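Local coordinates for OmpT protein (PDB 6EHD) that probably forms a general diffusion porin, a beta-barrel channel that lets small hydrophilic solutes cross the outer membrane of Vibrio cholerae, at residues S83-T89 with L117-K123; S36-A42 with G54-L60; N78-F82 with K123-E127. The protein carries 1 engineered substitution. One frame throughout, in Å; residues are numbered along the deposited sequence.

Interaction 1 (S83-T89 with L117-K123); sequences SFGKQWT and LHDSQVK
Lys123 runs alongside the 83-89 segment and delivers NZ to Trp88 O, 2.9 Å away. A bend about the CG-CD bond (chi3 57°) brings the chain past the Gln87 amide, which comes from the opposite direction. The same ammonium pairs with Asp93 of the short helix 90-94 and donates to a water, 2.8 Å from NZ. That water in turn gives a proton to Gln87 OE1, 2.6 Å away, so both ends of the bridge are accounted for. The other end of the Gln87 amide is held as well: NE2 donates to Ser83 O at 3.2 Å and, weakly, to Gly85 O. Ser83 O thus takes two donors, the backbone N of Lys123 in its carbonyl plane at 2.8 Å and the amide from above it, 62° out of plane. This is where two neighbouring strands of the porin barrel give way to the long loop joining them, which in porins of this family folds into the pore as the constriction loop. A beta bulge between Gly85 and Gln87 marks the corner, beyond which the short pairing of 87-88 with 117-118 leads the chain away from the wall. Trp88 O also receives a weak bond from Gln121 NE2 at 3.4 Å, and His118 O another weak one. The opposite face is apolar; in the conformer described, one of two for Val122, CG1 comes 3.6 Å from Phe84 CE2. At the corner the straight chain of Lys86 runs beside Asp119; NZ stays 4.1 Å from OD1, its hydrogen bond going to Val68 O.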
loop_
_atom_site.group_PDB
_atom_site.type_symbol
_atom_site.label_atom_id
_atom_site.label_comp_id
_atom_site.label_asym_id
_atom_site.label_seq_id
_atom_site.Cartn_x
_atom_site.Cartn_y
_atom_site.Cartn_z
ATOM N N SER A 83 -5.135 11.501 -14.224
ATOM C CA SER A 83 -4.795 12.250 -12.973
ATOM C C SER A 83 -3.328 12.555 -12.924
ATOM O O SER A 83 -2.436 11.671 -13.116
ATOM C CB SER A 83 -5.265 11.421 -11.691
ATOM O OG SER A 83 -6.682 11.286 -11.677
ATOM N N PHE A 84 -3.006 13.832 -12.643
ATOM C CA PHE A 84 -1.605 14.334 -12.640
ATOM C C PHE A 84 -1.193 14.894 -11.296
ATOM O O PHE A 84 -1.965 15.676 -10.676
ATOM C CB PHE A 84 -1.468 15.548 -13.723
ATOM C CG PHE A 84 -1.934 15.191 -15.140
ATOM C CD1 PHE A 84 -3.266 15.230 -15.483
ATOM C CD2 PHE A 84 -1.025 14.857 -16.109
ATOM C CE1 PHE A 84 -3.683 14.858 -16.741
ATOM C CE2 PHE A 84 -1.436 14.487 -17.401
ATOM C CZ PHE A 84 -2.754 14.460 -17.699
ATOM N N GLY A 85 0.081 14.664 -10.943
ATOM C CA GLY A 85 0.745 15.269 -9.748
ATOM C C GLY A 85 1.288 14.236 -8.737
ATOM O O GLY A 85 1.669 13.129 -9.124
ATOM N N LYS A 86 1.300 14.586 -7.453
ATOM C CA LYS A 86 1.957 13.783 -6.367
ATOM C C LYS A 86 0.864 12.809 -5.863
ATOM O O LYS A 86 -0.176 13.254 -5.317
ATOM C CB LYS A 86 2.411 14.687 -5.233
ATOM C CG LYS A 86 3.076 13.931 -4.104
ATOM C CD LYS A 86 3.584 14.823 -2.967
ATOM C CE LYS A 86 4.537 13.983 -2.097
ATOM N NZ LYS A 86 4.975 14.695 -0.878
ATOM N N GLN A 87 1.077 11.485 -6.093
ATOM C CA GLN A 87 0.019 10.484 -5.917
ATOM C C GLN A 87 0.574 9.175 -5.334
ATOM O O GLN A 87 1.756 8.836 -5.544
ATOM C CB GLN A 87 -0.603 10.174 -7.327
ATOM C CG GLN A 87 -1.350 11.365 -7.924
ATOM C CD GLN A 87 -1.847 11.169 -9.308
ATOM O OE1 GLN A 87 -3.023 10.769 -9.519
ATOM N NE2 GLN A 87 -0.960 11.501 -10.333
ATOM N N TRP A 88 -0.301 8.388 -4.732
ATOM C CA TRP A 88 0.080 6.968 -4.404
ATOM C C TRP A 88 0.273 6.184 -5.725
ATOM O O TRP A 88 -0.401 6.546 -6.743
ATOM C CB TRP A 88 -0.943 6.292 -3.507
ATOM C CG TRP A 88 -1.295 7.057 -2.262
ATOM C CD1 TRP A 88 -2.556 7.430 -1.896
ATOM C CD2 TRP A 88 -0.408 7.701 -1.361
ATOM N NE1 TRP A 88 -2.505 8.188 -0.773
ATOM C CE2 TRP A 88 -1.194 8.371 -0.420
ATOM C CE3 TRP A 88 1.005 7.785 -1.253
ATOM C CZ2 TRP A 88 -0.638 9.123 0.627
ATOM C CZ3 TRP A 88 1.562 8.517 -0.197
ATOM C CH2 TRP A 88 0.740 9.173 0.723
ATOM N N THR A 89 1.069 5.115 -5.719
ATOM C CA THR A 89 1.154 4.237 -6.927
ATOM C C THR A 89 -0.166 3.496 -7.235
ATOM O O THR A 89 -0.998 3.230 -6.329
ATOM C CB THR A 89 2.319 3.229 -6.866
ATOM O OG1 THR A 89 2.105 2.276 -5.814
ATOM C CG2 THR A 89 3.664 3.907 -6.683
ATOM N N LEU A 117 4.795 5.641 -3.363
ATOM C CA LEU A 117 4.590 7.038 -3.724
ATOM C C LEU A 117 5.538 7.458 -4.865
ATOM O O LEU A 117 6.706 7.063 -4.819
ATOM C CB LEU A 117 4.924 7.856 -2.464
ATOM C CG LEU A 117 5.121 9.382 -2.488
ATOM C CD1 LEU A 117 3.788 10.003 -2.811
ATOM C CD2 LEU A 117 5.654 9.924 -1.168
ATOM N N HIS A 118 5.042 8.303 -5.788
ATOM C CA HIS A 118 5.877 9.022 -6.805
ATOM C C HIS A 118 5.268 10.392 -6.976
ATOM O O HIS A 118 4.020 10.576 -7.180
ATOM C CB HIS A 118 5.959 8.238 -8.121
ATOM C CG HIS A 118 7.010 8.715 -9.112
ATOM N ND1 HIS A 118 6.930 9.928 -9.781
ATOM C CD2 HIS A 118 8.123 8.092 -9.593
ATOM C CE1 HIS A 118 8.001 10.056 -10.562
ATOM N NE2 HIS A 118 8.696 8.931 -10.525
ATOM N N ASP A 119 6.141 11.397 -6.830
ATOM C CA ASP A 119 5.729 12.817 -6.811
ATOM C C ASP A 119 5.322 13.422 -8.158
ATOM O O ASP A 119 4.771 14.542 -8.232
ATOM C CB ASP A 119 6.886 13.705 -6.260
ATOM C CG ASP A 119 7.173 13.475 -4.777
ATOM O OD1 ASP A 119 6.453 12.681 -4.125
ATOM O OD2 ASP A 119 8.162 14.068 -4.264
ATOM N N SER A 120 5.617 12.752 -9.244
ATOM C CA SER A 120 5.208 13.302 -10.521
ATOM C C SER A 120 4.724 12.180 -11.442
ATOM O O SER A 120 5.493 11.702 -12.282
ATOM C CB SER A 120 6.359 14.107 -11.177
ATOM O OG SER A 120 5.876 14.577 -12.415
ATOM N N GLN A 121 3.440 11.783 -11.294
ATOM C CA GLN A 121 2.887 10.716 -12.105
ATOM C C GLN A 121 1.736 11.199 -12.925
ATOM O O GLN A 121 1.047 12.144 -12.528
ATOM C CB GLN A 121 2.291 9.589 -11.205
ATOM C CG GLN A 121 3.210 8.760 -10.454
ATOM C CD GLN A 121 2.445 7.685 -9.592
ATOM O OE1 GLN A 121 2.035 6.639 -10.095
ATOM N NE2 GLN A 121 2.297 7.976 -8.301
ATOM N N VAL A 122 1.498 10.492 -14.027
ATOM C CA VAL A 122 0.207 10.458 -14.689
ATOM C C VAL A 122 -0.453 9.086 -14.433
ATOM O O VAL A 122 0.166 8.060 -14.741
ATOM C CB VAL A 122 0.279 10.548 -16.225
ATOM C CG1 VAL A 122 -1.059 10.939 -16.774
ATOM C CG2 VAL A 122 1.387 11.444 -16.674
ATOM N N LYS A 123 -1.719 9.083 -13.977
ATOM C CA LYS A 123 -2.417 7.798 -13.663
ATOM C C LYS A 123 -3.683 7.797 -14.479
ATOM O O LYS A 123 -4.299 8.872 -14.706
ATOM C CB LYS A 123 -2.673 7.656 -12.136
ATOM C CG LYS A 123 -1.422 7.353 -11.316
ATOM C CD LYS A 123 -1.640 7.352 -9.785
ATOM C CE LYS A 123 -2.727 6.377 -9.315
ATOM N NZ LYS A 123 -3.023 6.675 -7.862
HETATM O O HOH W 1 -6.883 8.749 -12.828
HETATM O O HOH W 2 -4.338 9.161 -7.926
#

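Interaction 2 (S36-A42 with G54-L60)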
loop_
_atom_site.group_PDB
_atom_site.type_symbol
_atom_site.label_atom_id
_atom_site.label_comp_id
_atom_site.label_asym_id
_atom_site.label_seq_id
_atom_site.Cartn_x
_atom_site.Cartn_y
_atom_site.Cartn_z
ATOM N N SER A 36 -2.615 10.500 10.846
ATOM C CA SER A 36 -3.705 11.453 10.713
ATOM C C SER A 36 -3.531 12.350 9.446
ATOM O O SER A 36 -2.402 12.647 9.063
ATOM C CB SER A 36 -3.731 12.316 11.988
ATOM O OG SER A 36 -3.960 11.503 13.170
ATOM N N ARG A 37 -4.634 12.815 8.909
ATOM C CA ARG A 37 -4.590 13.650 7.675
ATOM C C ARG A 37 -5.810 14.517 7.519
ATOM O O ARG A 37 -6.838 14.253 8.107
ATOM C CB ARG A 37 -4.434 12.670 6.428
ATOM C CG ARG A 37 -5.696 12.006 5.936
ATOM C CD ARG A 37 -6.175 10.728 6.622
ATOM N NE ARG A 37 -5.186 9.678 6.883
ATOM C CZ ARG A 37 -4.923 8.627 6.103
ATOM N NH1 ARG A 37 -5.564 8.414 4.990
ATOM N NH2 ARG A 37 -3.992 7.805 6.506
ATOM N N ALA A 38 -5.732 15.560 6.632
ATOM C CA ALA A 38 -6.867 16.369 6.345
ATOM C C ALA A 38 -6.699 16.927 4.892
ATOM O O ALA A 38 -5.637 17.247 4.500
ATOM C CB ALA A 38 -6.926 17.587 7.312
ATOM N N GLY A 39 -7.756 16.980 4.138
ATOM C CA GLY A 39 -7.657 17.524 2.724
ATOM C C GLY A 39 -8.936 18.213 2.250
ATOM O O GLY A 39 -9.948 18.305 2.991
ATOM N N VAL A 40 -8.901 18.656 0.968
ATOM C CA VAL A 40 -10.058 19.161 0.250
ATOM C C VAL A 40 -10.073 18.538 -1.139
ATOM O O VAL A 40 -8.995 18.367 -1.748
ATOM C CB VAL A 40 -10.040 20.692 0.205
ATOM C CG1 VAL A 40 -8.755 21.224 -0.358
ATOM C CG2 VAL A 40 -11.224 21.252 -0.552
ATOM N N ASP A 41 -11.257 18.102 -1.531
ATOM C CA ASP A 41 -11.575 17.418 -2.797
ATOM C C ASP A 41 -12.683 18.215 -3.511
ATOM O O ASP A 41 -13.881 18.191 -3.124
ATOM C CB ASP A 41 -12.036 15.983 -2.529
ATOM C CG ASP A 41 -12.135 15.146 -3.806
ATOM O OD1 ASP A 41 -11.660 15.559 -4.901
ATOM O OD2 ASP A 41 -12.669 14.028 -3.744
ATOM N N ALA A 42 -12.290 18.931 -4.581
ATOM C CA ALA A 42 -13.218 19.745 -5.382
ATOM C C ALA A 42 -13.508 19.081 -6.764
ATOM O O ALA A 42 -12.571 18.617 -7.421
ATOM C CB ALA A 42 -12.606 21.135 -5.570
ATOM N N GLY A 54 -9.838 18.793 -8.501
ATOM C CA GLY A 54 -8.618 19.314 -7.884
ATOM C C GLY A 54 -8.613 18.830 -6.380
ATOM O O GLY A 54 -9.531 19.089 -5.682
ATOM N N LYS A 55 -7.570 18.145 -5.954
ATOM C CA LYS A 55 -7.505 17.539 -4.562
ATOM C C LYS A 55 -6.162 17.806 -3.933
ATOM O O LYS A 55 -5.116 17.637 -4.577
ATOM C CB LYS A 55 -7.814 16.020 -4.677
ATOM C CG LYS A 55 -7.859 15.262 -3.351
ATOM C CD LYS A 55 -8.376 13.794 -3.563
ATOM C CE LYS A 55 -8.296 12.966 -2.279
ATOM N NZ LYS A 55 -8.916 11.636 -2.489
ATOM N N VAL A 56 -6.117 18.133 -2.615
ATOM C CA VAL A 56 -4.880 18.241 -1.959
ATOM C C VAL A 56 -5.097 17.672 -0.508
ATOM O O VAL A 56 -6.159 17.836 0.022
ATOM C CB VAL A 56 -4.396 19.719 -1.934
ATOM C CG1 VAL A 56 -5.389 20.607 -1.260
ATOM C CG2 VAL A 56 -3.015 19.828 -1.322
ATOM N N GLU A 57 -4.114 16.943 -0.038
ATOM C CA GLU A 57 -4.172 16.254 1.279
ATOM C C GLU A 57 -2.919 16.531 2.007
ATOM O O GLU A 57 -1.801 16.328 1.458
ATOM C CB GLU A 57 -4.310 14.737 1.051
ATOM C CG GLU A 57 -4.603 13.926 2.393
ATOM C CD GLU A 57 -4.927 12.405 2.120
ATOM O OE1 GLU A 57 -4.078 11.563 2.438
ATOM O OE2 GLU A 57 -6.039 12.151 1.595
ATOM N N PHE A 58 -3.041 16.920 3.281
ATOM C CA PHE A 58 -1.896 17.217 4.126
ATOM C C PHE A 58 -1.819 16.232 5.371
ATOM O O PHE A 58 -2.836 15.701 5.819
ATOM C CB PHE A 58 -2.086 18.608 4.753
ATOM C CG PHE A 58 -2.222 19.734 3.740
ATOM C CD1 PHE A 58 -1.080 20.389 3.256
ATOM C CD2 PHE A 58 -3.478 20.145 3.313
ATOM C CE1 PHE A 58 -1.195 21.444 2.337
ATOM C CE2 PHE A 58 -3.594 21.216 2.375
ATOM C CZ PHE A 58 -2.438 21.832 1.901
ATOM N N ALA A 59 -0.627 15.995 5.857
ATOM C CA ALA A 59 -0.422 15.180 7.055
ATOM C C ALA A 59 -0.556 16.099 8.190
ATOM O O ALA A 59 -0.167 17.286 8.111
ATOM C CB ALA A 59 0.911 14.591 7.115
ATOM N N LEU A 60 -1.043 15.518 9.287
ATOM C CA LEU A 60 -1.321 16.275 10.495
ATOM C C LEU A 60 -0.284 15.853 11.527
ATOM O O LEU A 60 -0.490 14.876 12.279
ATOM C CB LEU A 60 -2.782 16.085 10.944
ATOM C CG LEU A 60 -3.866 16.818 10.185
ATOM C CD1 LEU A 60 -5.179 16.694 10.933
ATOM C CD2 LEU A 60 -3.517 18.299 10.038
#
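Residues 37-42 and 54-59 run antiparallel at 168°, their axes 4.6 Å apart, and the backbones of Ala38 with Phe58, Val40 with Val56, and Ala42 with Gly54 bond in both directions. On the face bearing the valines, Val40 and Val56 meet through their CG1 methyls at 3.5 Å. In both residues this methyl stands between the backbone N and carbonyl carbon (chi1 54° and 58°), which turns the two branches toward one another. Nearby, Phe58 presents a ring edge to Ala38 O, with CD2 at 3.8 Å. The two segments form part of a beta hairpin in the wall of the porin barrel, flanked by strands 9-24 and 67-77. On the other face, consistent with the pore lining, the chains are charged. Glu57 lies against the aliphatic part of Arg37, OE1 3.9 Å from CG, yet no N-H of the guanidinium points at the carboxylate. Its oxygens are claimed elsewhere, OE1 by Arg69 and OE2 by the hydroxyl of Tyr14. Arg37, bent twice along its chain, gives NE to Ser35 O, NH1 to the sulfonate of a bound buffer molecule and NH2 to a detergent oxygen. Opposite Glu57, Gly39 brings its CA to 3.1 Å from Val56 O, an approach that leaves no room for a CB there. Further along, Asp41 OD1 rests 4.0 Å from Lys55 CD while accepting from Gln53.

Interaction 3 (N78-F82 with K123-E127). With C8E ((hydroxyethyloxy)tri(ethyloxy)octane), chain B; C8E ((hydroxyethyloxy)tri(ethyloxy)octane), chain C.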
loop_
_atom_site.group_PDB
_atom_site.type_symbol
_atom_site.label_atom_id
_atom_site.label_comp_id
_atom_site.label_asym_id
_atom_site.label_seq_id
_atom_site.Cartn_x
_atom_site.Cartn_y
_atom_site.Cartn_z
ATOM N N ASN A 78 -15.082 10.341 -21.491
ATOM C CA ASN A 78 -15.603 9.059 -21.956
ATOM C C ASN A 78 -14.525 7.998 -22.328
ATOM O O ASN A 78 -14.886 6.851 -22.492
ATOM C CB ASN A 78 -16.540 9.273 -23.180
ATOM C CG ASN A 78 -17.816 9.954 -22.822
ATOM O OD1 ASN A 78 -18.339 9.827 -21.690
ATOM N ND2 ASN A 78 -18.367 10.687 -23.802
ATOM N N PHE A 79 -13.260 8.365 -22.499
ATOM C CA PHE A 79 -12.207 7.430 -22.789
ATOM C C PHE A 79 -11.294 7.153 -21.556
ATOM O O PHE A 79 -10.197 6.592 -21.706
ATOM C CB PHE A 79 -11.384 7.777 -24.041
ATOM C CG PHE A 79 -10.985 9.217 -24.192
ATOM C CD1 PHE A 79 -11.877 10.153 -24.757
ATOM C CD2 PHE A 79 -9.661 9.634 -23.912
ATOM C CE1 PHE A 79 -11.482 11.484 -24.949
ATOM C CE2 PHE A 79 -9.261 10.971 -24.115
ATOM C CZ PHE A 79 -10.177 11.891 -24.633
ATOM N N GLY A 80 -11.792 7.494 -20.377
ATOM C CA GLY A 80 -11.065 7.239 -19.108
ATOM C C GLY A 80 -10.793 8.510 -18.296
ATOM O O GLY A 80 -11.016 9.652 -18.812
ATOM N N LYS A 81 -10.219 8.333 -17.097
ATOM C CA LYS A 81 -9.823 9.438 -16.241
ATOM C C LYS A 81 -8.326 9.519 -16.200
ATOM O O LYS A 81 -7.648 8.502 -15.948
ATOM C CB LYS A 81 -10.446 9.287 -14.818
ATOM C CG LYS A 81 -10.067 10.430 -13.862
ATOM C CD LYS A 81 -10.680 10.246 -12.476
ATOM C CE LYS A 81 -10.493 11.560 -11.706
ATOM N NZ LYS A 81 -11.194 11.475 -10.405
ATOM N N PHE A 82 -7.789 10.738 -16.322
ATOM C CA PHE A 82 -6.380 11.022 -16.281
ATOM C C PHE A 82 -6.075 11.930 -15.090
ATOM O O PHE A 82 -6.665 13.044 -14.994
ATOM C CB PHE A 82 -5.888 11.725 -17.548
ATOM C CG PHE A 82 -6.159 10.946 -18.833
ATOM C CD1 PHE A 82 -7.386 10.943 -19.422
ATOM C CD2 PHE A 82 -5.175 10.203 -19.383
ATOM C CE1 PHE A 82 -7.607 10.180 -20.608
ATOM C CE2 PHE A 82 -5.385 9.446 -20.556
ATOM C CZ PHE A 82 -6.598 9.441 -21.138
ATOM N N LYS A 123 -1.719 9.083 -13.977
ATOM C CA LYS A 123 -2.417 7.798 -13.663
ATOM C C LYS A 123 -3.683 7.797 -14.479
ATOM O O LYS A 123 -4.299 8.872 -14.706
ATOM C CB LYS A 123 -2.673 7.656 -12.136
ATOM C CG LYS A 123 -1.422 7.353 -11.316
ATOM C CD LYS A 123 -1.640 7.352 -9.785
ATOM C CE LYS A 123 -2.727 6.377 -9.315
ATOM N NZ LYS A 123 -3.023 6.675 -7.862
ATOM N N TYR A 124 -4.008 6.624 -14.980
ATOM C CA TYR A 124 -5.183 6.370 -15.804
ATOM C C TYR A 124 -6.149 5.348 -15.180
ATOM O O TYR A 124 -5.695 4.312 -14.653
ATOM C CB TYR A 124 -4.688 5.797 -17.170
ATOM C CG TYR A 124 -5.780 5.443 -18.136
ATOM C CD1 TYR A 124 -6.500 6.438 -18.834
ATOM C CD2 TYR A 124 -6.125 4.095 -18.374
ATOM C CE1 TYR A 124 -7.484 6.126 -19.742
ATOM C CE2 TYR A 124 -7.126 3.763 -19.277
ATOM C CZ TYR A 124 -7.796 4.765 -19.981
ATOM O OH TYR A 124 -8.847 4.407 -20.831
ATOM N N VAL A 125 -7.427 5.588 -15.268
ATOM C CA VAL A 125 -8.456 4.635 -14.846
ATOM C C VAL A 125 -9.565 4.572 -15.830
ATOM O O VAL A 125 -10.099 5.640 -16.230
ATOM C CB VAL A 125 -9.055 5.041 -13.481
ATOM C CG1 VAL A 125 -10.205 4.066 -13.102
ATOM C CG2 VAL A 125 -7.990 5.159 -12.407
ATOM N N TYR A 126 -9.879 3.361 -16.324
ATOM C CA TYR A 126 -11.111 3.104 -17.139
ATOM C C TYR A 126 -12.034 2.122 -16.461
ATOM O O TYR A 126 -11.535 1.030 -16.076
ATOM C CB TYR A 126 -10.681 2.595 -18.498
ATOM C CG TYR A 126 -11.903 2.360 -19.365
ATOM C CD1 TYR A 126 -12.533 3.445 -20.006
ATOM C CD2 TYR A 126 -12.469 1.104 -19.499
ATOM C CE1 TYR A 126 -13.665 3.266 -20.774
ATOM C CE2 TYR A 126 -13.619 0.918 -20.263
ATOM C CZ TYR A 126 -14.204 2.006 -20.888
ATOM O OH TYR A 126 -15.336 1.861 -21.641
ATOM N N GLU A 127 -13.312 2.429 -16.277
ATOM C CA GLU A 127 -14.329 1.483 -15.736
ATOM C C GLU A 127 -15.507 1.279 -16.630
ATOM O O GLU A 127 -16.053 2.258 -17.144
ATOM C CB GLU A 127 -14.966 2.003 -14.482
ATOM C CG GLU A 127 -14.131 2.166 -13.272
ATOM C CD GLU A 127 -14.977 2.737 -12.134
ATOM O OE1 GLU A 127 -14.813 3.927 -11.812
ATOM O OE2 GLU A 127 -15.815 2.005 -11.565
HETATM O O9 C8E B . -8.280 3.712 -8.251
HETATM C C10 C8E B . -8.953 4.952 -8.333
HETATM C C11 C8E B . -10.467 4.866 -8.425
HETATM O O12 C8E B . -10.889 3.686 -9.108
HETATM C C13 C8E B . -12.307 3.625 -9.296
HETATM C C14 C8E B . -12.724 2.257 -9.858
HETATM O O15 C8E B . -12.173 1.102 -9.167
HETATM C C16 C8E B . -12.759 -0.113 -9.672
HETATM C C17 C8E B . -11.892 -1.332 -9.394
HETATM O O18 C8E B . -11.188 -1.287 -8.178
HETATM C C19 C8E B . -10.366 -2.393 -7.781
HETATM C C20 C8E B . -8.882 -2.088 -7.903
HETATM O O21 C8E B . -8.629 -0.936 -7.142
HETATM C C14 C8E C . -17.584 9.570 -18.560
HETATM O O15 C8E C . -17.269 10.854 -17.984
HETATM C C16 C8E C . -18.387 11.343 -17.261
HETATM C C17 C8E C . -18.329 12.808 -16.814
HETATM O O18 C8E C . -18.641 12.872 -15.409
HETATM C C19 C8E C . -20.036 12.900 -15.074
#
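Phe82 offers one ring face to Tyr124, whose CD1 sits over the rim, 3.6 Å from CE2. The two side chains leave neighbouring strands on the same side of the sheet and run alongside each other, but the ring planes are inclined at 56° and their centroids lie 5.2 Å apart, so the overlap is oblique. With CG of Tyr124 opposite the backbone N (chi1 179°), the phenol is carried along the partner strand to the turn, where OH donates to Phe79 O at 2.7 Å. The acceptor lies in the plane of the phenol ring, although the hydroxyl is tilted from the carbonyl plane, and this bond probably fixes the rotation of the ring. On its way the ring runs close by Gly80, with CE1 3.8 Å from CA, a close fit to a residue that has no side chain and a positive phi. Tyr126 then brings its ring edge to the same turn, CD1 lying 4.1 Å from Gly80 N. Lys81 N donates to Val125 O at 2.8 Å, and Val125 N returns a bond to Lys81 O. Their side chains occupy the other face of the sheet, where Lys81 reaches Gln53 and Val125 lies beside a detergent molecule. A short turn between adjacent barrel strands, with tyrosine and phenylalanine rings gathered round it, is characteristic of the periplasmic end of a porin barrel, where such residues probably contribute to the aromatic girdle at the membrane boundary.

How the interactions relate
Interactions 1 and 3 are successive lengths of one strand pairing: both use strands 80-84 and 121-128, share Lys123 and have centres 14 Å apart. Interaction 3 lies toward the short turn and interaction 1 toward the long loop. Interaction 2 belongs to an earlier hairpin, its centre 15 Å from that of interaction 1 and 22 Å from that of interaction 3. Strand 67-77 lies between; its Arg69 forms a salt bridge with Glu57 of interaction 2 and touches the Trp88 side chain of interaction 1. Calcium has been seen at Asp12, Phe13 and Trp325, though none is bound here; interaction 2 passes within about 4 Å of the last two, side chain to side chain, whereas Lys81 is about 11 Å from Asp12.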